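Local coordinates for protein acyltransferase (Actinoplanes teichomyceticus, PDB 4Q38) that transfers long fatty acyl chains from acyl-CoA to the amino sugar of teicoplanin-type glycopeptide antibiotics, as a GNAT-like N-acyltransferase, at residues Arg190-Phe196 with Ser227-Ala231; Ala244-Ser250 with Arg331-Leu337; Val137-His141 with His183-Tyr189; Glu143-Pro147 with His238-His242. Residue numbers count along the deposited sequence, not the author numbering.

Contact 1: Arg190-Phe196 with Ser227-Ala231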
loop_
_atom_site.group_PDB
_atom_site.type_symbol
_atom_site.label_atom_id
_atom_site.label_comp_id
_atom_site.label_asym_id
_atom_site.label_seq_id
_atom_site.Cartn_x
_atom_site.Cartn_y
_atom_site.Cartn_z
ATOM N N ARG A 190 -0.415 -4.651 10.448
ATOM C CA ARG A 190 0.416 -3.683 11.154
ATOM C C ARG A 190 0.535 -4.119 12.613
ATOM O O ARG A 190 -0.468 -4.264 13.325
ATOM C CB ARG A 190 -0.141 -2.254 11.039
ATOM C CG ARG A 190 0.769 -1.228 11.715
ATOM C CD ARG A 190 0.394 0.221 11.452
ATOM N NE ARG A 190 1.425 1.083 12.028
ATOM C CZ ARG A 190 1.686 2.330 11.647
ATOM N NH1 ARG A 190 0.985 2.907 10.671
ATOM N NH2 ARG A 190 2.671 2.993 12.239
ATOM N N LEU A 191 1.771 -4.330 13.038
ATOM C CA LEU A 191 2.057 -4.808 14.377
ATOM C C LEU A 191 2.940 -3.782 15.087
ATOM O O LEU A 191 4.131 -4.007 15.333
ATOM C CB LEU A 191 2.725 -6.192 14.298
ATOM C CG LEU A 191 1.976 -7.318 13.559
ATOM C CD1 LEU A 191 2.790 -8.608 13.645
ATOM C CD2 LEU A 191 0.563 -7.582 14.081
ATOM N N GLY A 192 2.350 -2.635 15.404
ATOM C CA GLY A 192 3.124 -1.527 15.982
ATOM C C GLY A 192 3.665 -0.656 14.869
ATOM O O GLY A 192 2.910 -0.287 13.965
ATOM N N ARG A 193 4.959 -0.320 14.929
ATOM C CA ARG A 193 5.553 0.605 13.950
ATOM C C ARG A 193 5.683 -0.036 12.559
ATOM O O ARG A 193 5.577 0.650 11.542
ATOM C CB ARG A 193 6.924 1.121 14.436
ATOM C CG ARG A 193 7.532 2.242 13.585
ATOM C CD ARG A 193 6.598 3.446 13.565
ATOM N NE ARG A 193 6.931 4.467 12.563
ATOM C CZ ARG A 193 6.634 4.408 11.265
ATOM N NH1 ARG A 193 6.030 3.334 10.743
ATOM N NH2 ARG A 193 6.961 5.425 10.477
ATOM N N LEU A 194 5.914 -1.347 12.529
ATOM C CA LEU A 194 6.119 -2.066 11.261
ATOM C C LEU A 194 4.904 -2.883 10.851
ATOM O O LEU A 194 4.103 -3.285 11.696
ATOM C CB LEU A 194 7.293 -3.028 11.400
ATOM C CG LEU A 194 8.612 -2.488 11.935
ATOM C CD1 LEU A 194 9.560 -3.665 12.052
ATOM C CD2 LEU A 194 9.148 -1.413 10.994
ATOM N N GLN A 195 4.805 -3.143 9.547
ATOM C CA GLN A 195 3.859 -4.093 8.989
ATOM C C GLN A 195 4.579 -5.355 8.542
ATOM O O GLN A 195 5.761 -5.317 8.185
ATOM C CB GLN A 195 3.198 -3.511 7.745
ATOM C CG GLN A 195 2.324 -2.293 7.970
ATOM C CD GLN A 195 2.196 -1.495 6.694
ATOM O OE1 GLN A 195 3.154 -1.412 5.924
ATOM N NE2 GLN A 195 1.018 -0.914 6.454
ATOM N N PHE A 196 3.847 -6.465 8.551
ATOM C CA PHE A 196 4.361 -7.753 8.070
ATOM C C PHE A 196 3.359 -8.395 7.133
ATOM O O PHE A 196 2.173 -8.464 7.442
ATOM C CB PHE A 196 4.644 -8.706 9.246
ATOM C CG PHE A 196 5.720 -8.216 10.172
ATOM C CD1 PHE A 196 7.056 -8.488 9.915
ATOM C CD2 PHE A 196 5.398 -7.441 11.287
ATOM C CE1 PHE A 196 8.062 -8.009 10.755
ATOM C CE2 PHE A 196 6.395 -6.968 12.135
ATOM C CZ PHE A 196 7.729 -7.240 11.864
ATOM N N SER A 227 8.084 -4.311 17.354
ATOM C CA SER A 227 7.419 -4.891 16.194
ATOM C C SER A 227 8.028 -6.229 15.804
ATOM O O SER A 227 7.295 -7.185 15.581
ATOM C CB SER A 227 7.486 -3.960 14.992
ATOM O OG SER A 227 6.475 -2.992 15.027
ATOM N N LEU A 228 9.357 -6.287 15.700
ATOM C CA LEU A 228 10.032 -7.559 15.401
ATOM C C LEU A 228 9.681 -8.678 16.367
ATOM O O LEU A 228 9.502 -9.820 15.945
ATOM C CB LEU A 228 11.551 -7.402 15.345
ATOM C CG LEU A 228 12.184 -7.111 13.994
ATOM C CD1 LEU A 228 13.679 -7.068 14.235
ATOM C CD2 LEU A 228 11.851 -8.190 12.963
ATOM N N HIS A 229 9.587 -8.360 17.660
ATOM C CA HIS A 229 9.177 -9.347 18.661
ATOM C C HIS A 229 7.750 -9.806 18.527
ATOM O O HIS A 229 7.402 -10.893 18.977
ATOM C CB HIS A 229 9.450 -8.829 20.077
ATOM C CG HIS A 229 10.897 -8.953 20.479
ATOM N ND1 HIS A 229 11.851 -8.132 20.000
ATOM C CD2 HIS A 229 11.543 -9.873 21.292
ATOM C CE1 HIS A 229 13.049 -8.497 20.502
ATOM N NE2 HIS A 229 12.857 -9.559 21.294
ATOM N N ARG A 230 6.902 -8.987 17.913
ATOM C CA ARG A 230 5.496 -9.356 17.756
ATOM C C ARG A 230 5.260 -10.326 16.584
ATOM O O ARG A 230 4.262 -11.043 16.554
ATOM C CB ARG A 230 4.651 -8.091 17.569
ATOM C CG ARG A 230 4.499 -7.286 18.863
ATOM C CD ARG A 230 3.749 -5.977 18.656
ATOM N NE ARG A 230 2.395 -6.211 18.153
ATOM C CZ ARG A 230 1.464 -5.270 18.001
ATOM N NH1 ARG A 230 1.718 -4.007 18.346
ATOM N NH2 ARG A 230 0.264 -5.605 17.531
ATOM N N ALA A 231 6.187 -10.349 15.636
ATOM C CA ALA A 231 5.936 -10.990 14.351
ATOM C C ALA A 231 5.686 -12.495 14.479
ATOM O O ALA A 231 4.611 -12.966 14.129
ATOM C CB ALA A 231 7.064 -10.688 13.370
#
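This is a buried helix-on-sheet contact, in which helix 221-238 packs on the hairpin of strands 188-191 and 194-200. Ser227 lies over the turn and is the polar centre. Ser227 OG donates to Leu191 O at 2.6 Å and accepts from Leu194 N at 3.0 Å, so one hydroxyl ties both ends of the turn to the helix. A CB on Gly192 would come close to that hydroxyl, and the backbone angles there also call for glycine. The layout fits the GNAT-like domain, where a helix covers a mixed sheet beside the acyl-CoA site. Arg193, in the turn, touches bound coenzyme A, and its guanidinium bonds to the carbonyls of Gly217 and Pro213. Beyond the turn the contact becomes apolar. Ala231 CB sits over the face of the Phe196 ring, 3.8 Å from its centroid, in a CH-pi contact. Leu194 CG meets Ser227 CB at 3.6 Å. At the margin, one face of the Arg230 guanidinium lies over the Leu191-Gly192 peptide, with Arg230 NH1 3.5 Å from Leu191 C.

Contact 2: Ala244-Ser250 with Arg331-Leu337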
loop_
_atom_site.group_PDB
_atom_site.type_symbol
_atom_site.label_atom_id
_atom_site.label_comp_id
_atom_site.label_asym_id
_atom_site.label_seq_id
_atom_site.Cartn_x
_atom_site.Cartn_y
_atom_site.Cartn_z
ATOM N N ALA A 244 6.995 -18.912 8.979
ATOM C CA ALA A 244 8.175 -18.126 8.628
ATOM C C ALA A 244 9.148 -18.015 9.803
ATOM O O ALA A 244 8.724 -17.903 10.956
ATOM C CB ALA A 244 7.764 -16.726 8.174
ATOM N N ARG A 245 10.444 -18.007 9.501
ATOM C CA ARG A 245 11.478 -17.763 10.518
ATOM C C ARG A 245 12.248 -16.471 10.279
ATOM O O ARG A 245 12.963 -15.988 11.167
ATOM C CB ARG A 245 12.467 -18.947 10.567
ATOM C CG ARG A 245 11.838 -20.269 10.992
ATOM C CD ARG A 245 11.246 -20.189 12.392
ATOM N NE ARG A 245 12.204 -19.627 13.339
ATOM C CZ ARG A 245 12.948 -20.337 14.187
ATOM N NH1 ARG A 245 12.839 -21.663 14.241
ATOM N NH2 ARG A 245 13.795 -19.711 14.999
ATOM N N VAL A 246 12.096 -15.902 9.082
ATOM C CA VAL A 246 12.893 -14.764 8.617
ATOM C C VAL A 246 11.990 -13.641 8.068
ATOM O O VAL A 246 10.972 -13.936 7.447
ATOM C CB VAL A 246 13.838 -15.230 7.478
ATOM C CG1 VAL A 246 14.656 -14.081 6.925
ATOM C CG2 VAL A 246 14.755 -16.362 7.945
ATOM N N ALA A 247 12.394 -12.385 8.257
ATOM C CA ALA A 247 11.744 -11.256 7.619
ATOM C C ALA A 247 12.644 -10.776 6.499
ATOM O O ALA A 247 13.866 -10.677 6.675
ATOM C CB ALA A 247 11.491 -10.126 8.616
ATOM N N TRP A 248 12.026 -10.483 5.353
ATOM C CA TRP A 248 12.754 -9.922 4.232
ATOM C C TRP A 248 12.297 -8.520 3.971
ATOM O O TRP A 248 11.121 -8.186 4.137
ATOM C CB TRP A 248 12.586 -10.788 2.991
ATOM C CG TRP A 248 13.340 -12.099 3.066
ATOM C CD1 TRP A 248 12.957 -13.265 3.728
ATOM C CD2 TRP A 248 14.636 -12.418 2.457
ATOM N NE1 TRP A 248 13.897 -14.254 3.568
ATOM C CE2 TRP A 248 14.934 -13.806 2.823
ATOM C CE3 TRP A 248 15.549 -11.717 1.682
ATOM C CZ2 TRP A 248 16.090 -14.443 2.407
ATOM C CZ3 TRP A 248 16.710 -12.371 1.273
ATOM C CH2 TRP A 248 16.974 -13.701 1.628
ATOM N N GLY A 249 13.239 -7.673 3.582
ATOM C CA GLY A 249 12.916 -6.297 3.220
ATOM C C GLY A 249 13.607 -5.914 1.928
ATOM O O GLY A 249 14.745 -6.320 1.697
ATOM N N SER A 250 12.907 -5.171 1.067
ATOM C CA SER A 250 13.529 -4.531 -0.098
ATOM C C SER A 250 13.199 -3.045 -0.013
ATOM O O SER A 250 12.028 -2.677 0.070
ATOM C CB SER A 250 12.999 -5.093 -1.420
ATOM O OG SER A 250 13.232 -6.482 -1.529
ATOM N N ARG A 331 17.874 -2.079 -2.075
ATOM C CA ARG A 331 18.634 -3.261 -1.673
ATOM C C ARG A 331 17.717 -4.207 -0.917
ATOM O O ARG A 331 16.702 -3.783 -0.358
ATOM C CB ARG A 331 19.866 -2.888 -0.839
ATOM C CG ARG A 331 20.879 -1.984 -1.551
ATOM C CD ARG A 331 21.520 -2.623 -2.783
ATOM N NE ARG A 331 22.216 -3.880 -2.497
ATOM C CZ ARG A 331 23.476 -3.973 -2.070
ATOM N NH1 ARG A 331 24.210 -2.884 -1.870
ATOM N NH2 ARG A 331 23.999 -5.164 -1.838
ATOM N N THR A 332 18.079 -5.485 -0.926
ATOM C CA THR A 332 17.274 -6.534 -0.338
ATOM C C THR A 332 18.091 -7.262 0.720
ATOM O O THR A 332 19.273 -7.540 0.522
ATOM C CB THR A 332 16.791 -7.514 -1.429
ATOM O OG1 THR A 332 15.861 -6.839 -2.276
ATOM C CG2 THR A 332 16.109 -8.737 -0.835
ATOM N N GLY A 333 17.458 -7.548 1.849
ATOM C CA GLY A 333 18.119 -8.257 2.922
ATOM C C GLY A 333 17.125 -8.938 3.828
ATOM O O GLY A 333 15.911 -8.884 3.592
ATOM N N PHE A 334 17.650 -9.576 4.871
ATOM C CA PHE A 334 16.830 -10.284 5.842
ATOM C C PHE A 334 17.308 -10.049 7.268
ATOM O O PHE A 334 18.459 -9.653 7.503
ATOM C CB PHE A 334 16.815 -11.793 5.551
ATOM C CG PHE A 334 18.114 -12.496 5.896
ATOM C CD1 PHE A 334 18.341 -12.993 7.180
ATOM C CD2 PHE A 334 19.108 -12.657 4.938
ATOM C CE1 PHE A 334 19.537 -13.635 7.497
ATOM C CE2 PHE A 334 20.306 -13.307 5.248
ATOM C CZ PHE A 334 20.520 -13.794 6.531
ATOM N N VAL A 335 16.397 -10.299 8.207
ATOM C CA VAL A 335 16.713 -10.420 9.622
ATOM C C VAL A 335 15.940 -11.623 10.150
ATOM O O VAL A 335 14.786 -11.834 9.787
ATOM C CB VAL A 335 16.348 -9.144 10.435
ATOM C CG1 VAL A 335 17.326 -8.014 10.145
ATOM C CG2 VAL A 335 14.918 -8.683 10.156
ATOM N N LYS A 336 16.580 -12.427 10.989
ATOM C CA LYS A 336 15.902 -13.549 11.630
ATOM C C LYS A 336 14.848 -13.007 12.589
ATOM O O LYS A 336 15.076 -11.996 13.257
ATOM C CB LYS A 336 16.930 -14.423 12.373
ATOM C CG LYS A 336 16.367 -15.655 13.071
ATOM C CD LYS A 336 16.299 -16.880 12.157
ATOM C CE LYS A 336 16.430 -18.164 12.975
ATOM N NZ LYS A 336 16.148 -19.399 12.182
ATOM N N LEU A 337 13.690 -13.656 12.639
ATOM C CA LEU A 337 12.631 -13.245 13.570
ATOM C C LEU A 337 12.950 -13.689 14.992
ATOM O O LEU A 337 13.223 -14.871 15.217
ATOM C CB LEU A 337 11.282 -13.827 13.149
ATOM C CG LEU A 337 10.780 -13.415 11.758
ATOM C CD1 LEU A 337 9.582 -14.265 11.352
ATOM C CD2 LEU A 337 10.439 -11.936 11.708
HETATM O O HOH W 1 13.094 -17.045 13.712
#
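Strands 246-251 and 331-336 run antiparallel, and their side chains fit together differently on the two faces of the sheet. On the face of Val246, Trp248 and Phe334, the bumps are large. Phe334 CB rests on the Trp248 six-membered ring, 3.9 Å from its centroid, in a CH-pi contact. Val246 CG1 packs against the same Phe334 CB at 3.4 Å. Thr332 CG2 fills in at the indole edge, 3.9 Å from Trp248 CE3. The other face is flatter. Ala247 CB meets Val335 CG2 at 4.0 Å and Leu337 CD2 at 3.7 Å, while Gly249 pairs with Gly333 and adds no bulk. Bound 2-amino-6-O-decanoyl-2-deoxy-beta-D-glucopyranose touches Gly249 and Ser250 of strand 246-251. At the strand ends, Ser250 OG and Thr332 OG1 share a hydrogen bond of 2.8 Å, and a water joins Arg245 O and NE to Leu337 O. Ala247 and Val335 exchange two backbone hydrogen bonds, as do Gly249 and Gly333; Leu337 N to Arg245 O, at 2.9 Å, continues the ladder. The pairing thus rests on the backbone. Ser250-Thr332 is the one direct side-chain hydrogen bond across it, and the apolar side chains add packing on each face.

Contact 3: Val137-His141 with His183-Tyr189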
loop_
_atom_site.group_PDB
_atom_site.type_symbol
_atom_site.label_atom_id
_atom_site.label_comp_id
_atom_site.label_asym_id
_atom_site.label_seq_id
_atom_site.Cartn_x
_atom_site.Cartn_y
_atom_site.Cartn_z
ATOM N N VAL A 137 -13.072 -8.306 4.738
ATOM C CA VAL A 137 -11.766 -8.530 5.385
ATOM C C VAL A 137 -11.913 -8.609 6.904
ATOM O O VAL A 137 -11.210 -9.379 7.550
ATOM C CB VAL A 137 -10.659 -7.537 4.928
ATOM C CG1 VAL A 137 -10.919 -6.114 5.438
ATOM C CG2 VAL A 137 -9.281 -8.040 5.362
ATOM N N ARG A 138 -12.839 -7.837 7.474
ATOM C CA ARG A 138 -13.079 -7.892 8.920
ATOM C C ARG A 138 -13.620 -9.268 9.342
ATOM O O ARG A 138 -13.291 -9.763 10.428
ATOM C CB ARG A 138 -14.023 -6.765 9.385
ATOM C CG ARG A 138 -13.420 -5.361 9.361
ATOM C CD ARG A 138 -12.284 -5.207 10.359
ATOM N NE ARG A 138 -12.740 -5.320 11.749
ATOM C CZ ARG A 138 -12.078 -5.955 12.717
ATOM N NH1 ARG A 138 -10.917 -6.575 12.471
ATOM N NH2 ARG A 138 -12.587 -5.989 13.942
ATOM N N ARG A 139 -14.433 -9.885 8.482
ATOM C CA ARG A 139 -14.913 -11.254 8.732
ATOM C C ARG A 139 -13.750 -12.239 8.701
ATOM O O ARG A 139 -13.678 -13.145 9.529
ATOM C CB ARG A 139 -15.983 -11.673 7.721
ATOM C CG ARG A 139 -17.328 -10.985 7.916
ATOM C CD ARG A 139 -18.444 -11.672 7.138
ATOM N NE ARG A 139 -18.296 -11.561 5.679
ATOM C CZ ARG A 139 -18.701 -10.520 4.945
ATOM N NH1 ARG A 139 -19.273 -9.464 5.517
ATOM N NH2 ARG A 139 -18.524 -10.527 3.631
ATOM N N PHE A 140 -12.839 -12.048 7.747
ATOM C CA PHE A 140 -11.629 -12.864 7.666
ATOM C C PHE A 140 -10.763 -12.704 8.919
ATOM O O PHE A 140 -10.316 -13.710 9.481
ATOM C CB PHE A 140 -10.832 -12.570 6.382
ATOM C CG PHE A 140 -9.611 -13.437 6.214
ATOM C CD1 PHE A 140 -9.733 -14.793 5.888
ATOM C CD2 PHE A 140 -8.334 -12.898 6.369
ATOM C CE1 PHE A 140 -8.602 -15.591 5.730
ATOM C CE2 PHE A 140 -7.202 -13.688 6.208
ATOM C CZ PHE A 140 -7.338 -15.038 5.892
ATOM N N HIS A 141 -10.537 -11.454 9.357
ATOM C CA HIS A 141 -9.833 -11.184 10.626
ATOM C C HIS A 141 -10.432 -11.952 11.784
ATOM O O HIS A 141 -9.715 -12.587 12.582
ATOM C CB HIS A 141 -9.827 -9.682 10.975
ATOM C CG HIS A 141 -8.984 -8.826 10.050
ATOM N ND1 HIS A 141 -9.135 -7.486 9.970
ATOM C CD2 HIS A 141 -7.976 -9.164 9.141
ATOM C CE1 HIS A 141 -8.258 -6.985 9.074
ATOM N NE2 HIS A 141 -7.552 -8.012 8.559
ATOM N N HIS A 183 -3.849 -5.307 2.357
ATOM C CA HIS A 183 -4.659 -5.107 3.553
ATOM C C HIS A 183 -5.984 -5.798 3.394
ATOM O O HIS A 183 -6.448 -6.476 4.309
ATOM C CB HIS A 183 -4.915 -3.621 3.823
ATOM C CG HIS A 183 -3.692 -2.744 3.714
ATOM N ND1 HIS A 183 -2.967 -2.647 2.589
ATOM C CD2 HIS A 183 -3.103 -1.884 4.637
ATOM C CE1 HIS A 183 -1.956 -1.780 2.773
ATOM N NE2 HIS A 183 -2.047 -1.298 4.023
ATOM N N LEU A 184 -6.601 -5.624 2.227
ATOM C CA LEU A 184 -7.959 -6.138 1.961
ATOM C C LEU A 184 -8.050 -7.657 1.786
ATOM O O LEU A 184 -9.131 -8.240 1.920
ATOM C CB LEU A 184 -8.570 -5.428 0.737
ATOM C CG LEU A 184 -8.873 -3.927 0.918
ATOM C CD1 LEU A 184 -9.332 -3.291 -0.390
ATOM C CD2 LEU A 184 -9.884 -3.692 2.017
ATOM N N ARG A 185 -6.925 -8.298 1.491
ATOM C CA ARG A 185 -6.903 -9.757 1.465
ATOM C C ARG A 185 -6.516 -10.365 2.803
ATOM O O ARG A 185 -6.420 -11.580 2.928
ATOM C CB ARG A 185 -5.972 -10.260 0.370
ATOM C CG ARG A 185 -6.560 -10.135 -1.023
ATOM C CD ARG A 185 -5.544 -10.571 -2.055
ATOM N NE ARG A 185 -4.428 -9.626 -2.198
ATOM C CZ ARG A 185 -3.240 -9.946 -2.701
ATOM N NH1 ARG A 185 -2.971 -11.213 -3.039
ATOM N NH2 ARG A 185 -2.297 -9.015 -2.834
ATOM N N GLY A 186 -6.296 -9.531 3.818
ATOM C CA GLY A 186 -5.909 -10.070 5.112
ATOM C C GLY A 186 -4.562 -10.787 5.119
ATOM O O GLY A 186 -4.350 -11.703 5.911
ATOM N N ILE A 187 -3.661 -10.369 4.236
ATOM C CA ILE A 187 -2.317 -10.947 4.154
ATOM C C ILE A 187 -1.235 -10.004 4.658
ATOM O O ILE A 187 -0.045 -10.336 4.609
ATOM C CB ILE A 187 -1.992 -11.430 2.710
ATOM C CG1 ILE A 187 -2.025 -10.262 1.707
ATOM C CG2 ILE A 187 -2.973 -12.522 2.312
ATOM C CD1 ILE A 187 -1.357 -10.547 0.376
ATOM N N LEU A 188 -1.656 -8.835 5.153
ATOM C CA LEU A 188 -0.749 -7.828 5.696
ATOM C C LEU A 188 -1.321 -7.359 7.028
ATOM O O LEU A 188 -2.534 -7.109 7.124
ATOM C CB LEU A 188 -0.643 -6.629 4.742
ATOM C CG LEU A 188 0.241 -5.443 5.174
ATOM C CD1 LEU A 188 1.692 -5.683 4.814
ATOM C CD2 LEU A 188 -0.221 -4.156 4.501
ATOM N N TYR A 189 -0.458 -7.233 8.030
ATOM C CA TYR A 189 -0.851 -6.770 9.376
ATOM C C TYR A 189 0.122 -5.753 9.936
ATOM O O TYR A 189 1.334 -5.959 9.905
ATOM C CB TYR A 189 -1.023 -7.962 10.352
ATOM C CG TYR A 189 -2.154 -8.822 9.886
ATOM C CD1 TYR A 189 -3.473 -8.498 10.210
ATOM C CD2 TYR A 189 -1.921 -9.918 9.039
ATOM C CE1 TYR A 189 -4.531 -9.250 9.740
ATOM C CE2 TYR A 189 -2.978 -10.671 8.554
ATOM C CZ TYR A 189 -4.277 -10.328 8.904
ATOM O OH TYR A 189 -5.342 -11.056 8.425
HETATM O O HOH W 2 -5.495 -7.273 6.838
#
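Val137 begins the contact, on helix 125-143 where it meets the end of helix 177-184. Val137 CB is 3.4 Å from Leu184 O and Val137 CG2 is 3.4 Å from His183 O, so the valine covers the last carbonyls of that helix. Val137 CG1 also reaches Leu184 CD2 at 4.3 Å. Next, Arg138 NH1 donates to His141 ND1 at 3.2 Å, and the same arginine forms a salt bridge with Asp148. Phe140 follows. Its ring meets Gly186 O near its plane, with Phe140 CE2 at 3.5 Å from Gly186 O. Gly186 ends helix 177-184 in a Schellman motif with positive phi, and a CB there would clash with Phe140 CD2. This tight helix end turns the chain into strand 188-191, the first strand of the GNAT-like sheet. At His141, CD2 lies 3.3 Å from Tyr189 OH, and the two rings meet obliquely, with centroids 5.4 Å apart. A water hydrogen-bonded to His141 NE2 donates to His183 O and to Leu188 O. Tyr189 OH donates to Gly186 O at 2.8 Å, within its own segment. No direct hydrogen bond crosses the interface, so the helix and the turn are joined by packing and one bridging water.

Contact 4: Glu143-Pro147 with His238-His242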
loop_
_atom_site.group_PDB
_atom_site.type_symbol
_atom_site.label_atom_id
_atom_site.label_comp_id
_atom_site.label_asym_id
_atom_site.label_seq_id
_atom_site.Cartn_x
_atom_site.Cartn_y
_atom_site.Cartn_z
ATOM N N GLU A 143 -12.388 -14.686 11.658
ATOM C CA GLU A 143 -12.201 -16.125 11.442
ATOM C C GLU A 143 -10.791 -16.580 11.832
ATOM O O GLU A 143 -10.602 -17.692 12.334
ATOM C CB GLU A 143 -12.497 -16.494 9.983
ATOM C CG GLU A 143 -13.966 -16.390 9.595
ATOM C CD GLU A 143 -14.187 -16.334 8.089
ATOM O OE1 GLU A 143 -15.361 -16.232 7.666
ATOM O OE2 GLU A 143 -13.195 -16.384 7.326
ATOM N N ARG A 144 -9.814 -15.704 11.613
ATOM C CA ARG A 144 -8.420 -15.977 11.958
ATOM C C ARG A 144 -8.087 -15.648 13.422
ATOM O O ARG A 144 -6.967 -15.859 13.876
ATOM C CB ARG A 144 -7.487 -15.218 10.991
ATOM C CG ARG A 144 -7.443 -15.826 9.582
ATOM C CD ARG A 144 -6.659 -17.132 9.633
ATOM N NE ARG A 144 -6.670 -17.905 8.398
ATOM C CZ ARG A 144 -5.761 -18.834 8.098
ATOM N NH1 ARG A 144 -4.757 -19.097 8.941
ATOM N NH2 ARG A 144 -5.842 -19.496 6.948
ATOM N N GLY A 145 -9.057 -15.115 14.158
ATOM C CA GLY A 145 -8.843 -14.786 15.565
ATOM C C GLY A 145 -7.983 -13.555 15.792
ATOM O O GLY A 145 -7.461 -13.363 16.891
ATOM N N ILE A 146 -7.836 -12.724 14.759
ATOM C CA ILE A 146 -7.040 -11.491 14.833
ATOM C C ILE A 146 -7.730 -10.510 15.792
ATOM O O ILE A 146 -8.917 -10.241 15.632
ATOM C CB ILE A 146 -6.934 -10.799 13.449
ATOM C CG1 ILE A 146 -6.570 -11.796 12.327
ATOM C CG2 ILE A 146 -6.000 -9.590 13.496
ATOM C CD1 ILE A 146 -5.157 -12.314 12.355
ATOM N N PRO A 147 -6.996 -9.961 16.779
ATOM C CA PRO A 147 -7.614 -8.941 17.642
ATOM C C PRO A 147 -8.142 -7.747 16.846
ATOM O O PRO A 147 -7.519 -7.319 15.857
ATOM C CB PRO A 147 -6.457 -8.487 18.537
ATOM C CG PRO A 147 -5.495 -9.625 18.534
ATOM C CD PRO A 147 -5.596 -10.220 17.154
ATOM N N HIS A 238 -2.023 -17.076 14.470
ATOM C CA HIS A 238 -3.175 -16.904 13.577
ATOM C C HIS A 238 -3.027 -17.535 12.216
ATOM O O HIS A 238 -4.026 -17.835 11.565
ATOM C CB HIS A 238 -3.548 -15.428 13.456
ATOM C CG HIS A 238 -3.758 -14.762 14.798
ATOM N ND1 HIS A 238 -4.727 -15.145 15.648
ATOM C CD2 HIS A 238 -3.066 -13.734 15.427
ATOM C CE1 HIS A 238 -4.654 -14.399 16.781
ATOM N NE2 HIS A 238 -3.643 -13.535 16.641
ATOM N N PHE A 239 -1.789 -17.725 11.782
ATOM C CA PHE A 239 -1.494 -18.398 10.503
ATOM C C PHE A 239 -0.449 -19.477 10.782
ATOM O O PHE A 239 0.676 -19.417 10.252
ATOM C CB PHE A 239 -0.977 -17.392 9.464
ATOM C CG PHE A 239 -1.933 -16.264 9.200
ATOM C CD1 PHE A 239 -1.911 -15.117 9.995
ATOM C CD2 PHE A 239 -2.875 -16.360 8.183
ATOM C CE1 PHE A 239 -2.811 -14.076 9.766
ATOM C CE2 PHE A 239 -3.778 -15.327 7.950
ATOM C CZ PHE A 239 -3.736 -14.183 8.736
ATOM N N PRO A 240 -0.800 -20.461 11.632
ATOM C CA PRO A 240 0.204 -21.438 12.061
ATOM C C PRO A 240 0.741 -22.249 10.886
ATOM O O PRO A 240 1.856 -22.755 10.959
ATOM C CB PRO A 240 -0.566 -22.358 13.025
ATOM C CG PRO A 240 -1.994 -22.174 12.668
ATOM C CD PRO A 240 -2.130 -20.759 12.192
ATOM N N GLU A 241 -0.030 -22.328 9.806
ATOM C CA GLU A 241 0.406 -23.085 8.617
ATOM C C GLU A 241 1.569 -22.409 7.889
ATOM O O GLU A 241 2.242 -23.043 7.073
ATOM C CB GLU A 241 -0.769 -23.304 7.652
ATOM C CG GLU A 241 -1.265 -22.037 6.951
ATOM C CD GLU A 241 -2.187 -21.182 7.817
ATOM O OE1 GLU A 241 -2.482 -21.563 8.963
ATOM O OE2 GLU A 241 -2.620 -20.118 7.345
ATOM N N HIS A 242 1.805 -21.121 8.163
ATOM C CA HIS A 242 2.826 -20.390 7.408
ATOM C C HIS A 242 4.223 -20.745 7.842
ATOM O O HIS A 242 5.005 -21.250 7.042
ATOM C CB HIS A 242 2.587 -18.878 7.427
ATOM C CG HIS A 242 3.387 -18.127 6.395
ATOM N ND1 HIS A 242 3.206 -18.306 5.072
ATOM C CD2 HIS A 242 4.400 -17.177 6.529
ATOM C CE1 HIS A 242 4.050 -17.509 4.389
ATOM N NE2 HIS A 242 4.779 -16.813 5.279
HETATM O O HOH W 3 -6.283 -18.904 12.980
#
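Arg144 and His238 bury the most surface here, with Phe239 next, and they join two loops. One follows helix 125-143, and the other follows helix 221-238. Arg144 reaches across with its guanidinium. Arg144 NH1 donates to His238 O at 3.0 Å and forms a salt bridge with Glu241 OE2 at 2.9 Å. Arg144 NH1 to Glu241 OE1 and Arg144 NH2 to Glu241 OE2 add weaker bonds. One guanidinium face lies over Phe239, with Arg144 NH1 3.4 Å from Phe239 CD2. The arginine therefore meets a carbonyl, a carboxylate and a ring together. His238 contributes its ring as well. His238 ND1 gives a weak hydrogen bond to Arg144 O at 2.9 Å, and a water links the carbonyls of Arg144 and His238. Ile146 CA lies over the face of the His238 ring, 4.3 Å from its centroid, in a CH-pi contact. Phe239 adds an apolar patch, with Phe239 CE1 3.9 Å from Ile146 CD1. Its ring also packs on Phe140 and Leu198. Gly145 has positive phi and ends helix 125-143 in a Schellman motif. Pro147 then takes the N-cap position of helix 148-155. The contact thus joins this short loop of the N-terminal acyltransferase region, with its Schellman end and N-cap proline, to the helix-to-strand connection that leads into strand 246-251 of the GNAT-like sheet.

Contacts 1 and 3 are buried, while contacts 2 and 4 are partly exposed. Contacts 1, 2 and 3 all reach the same mixed sheet. Contact 3 holds the start of strand 188-191 and contact 1 its end; Phe196 N and Tyr189 O, 2.9 Å apart, probably bond between them. Contacts 1 and 2 meet in packing, where Ala231 CB lies 4.0 Å from Leu337 CD2. Contact 4 touches contact 3 through Phe239 and Tyr189, and contact 1 is nested in the loop closed by contact 4. The chemistry follows place. A backbone ladder dominates contact 2, one buried hydroxyl contact 1, packing and a water contact 3, and charged pairing contact 4.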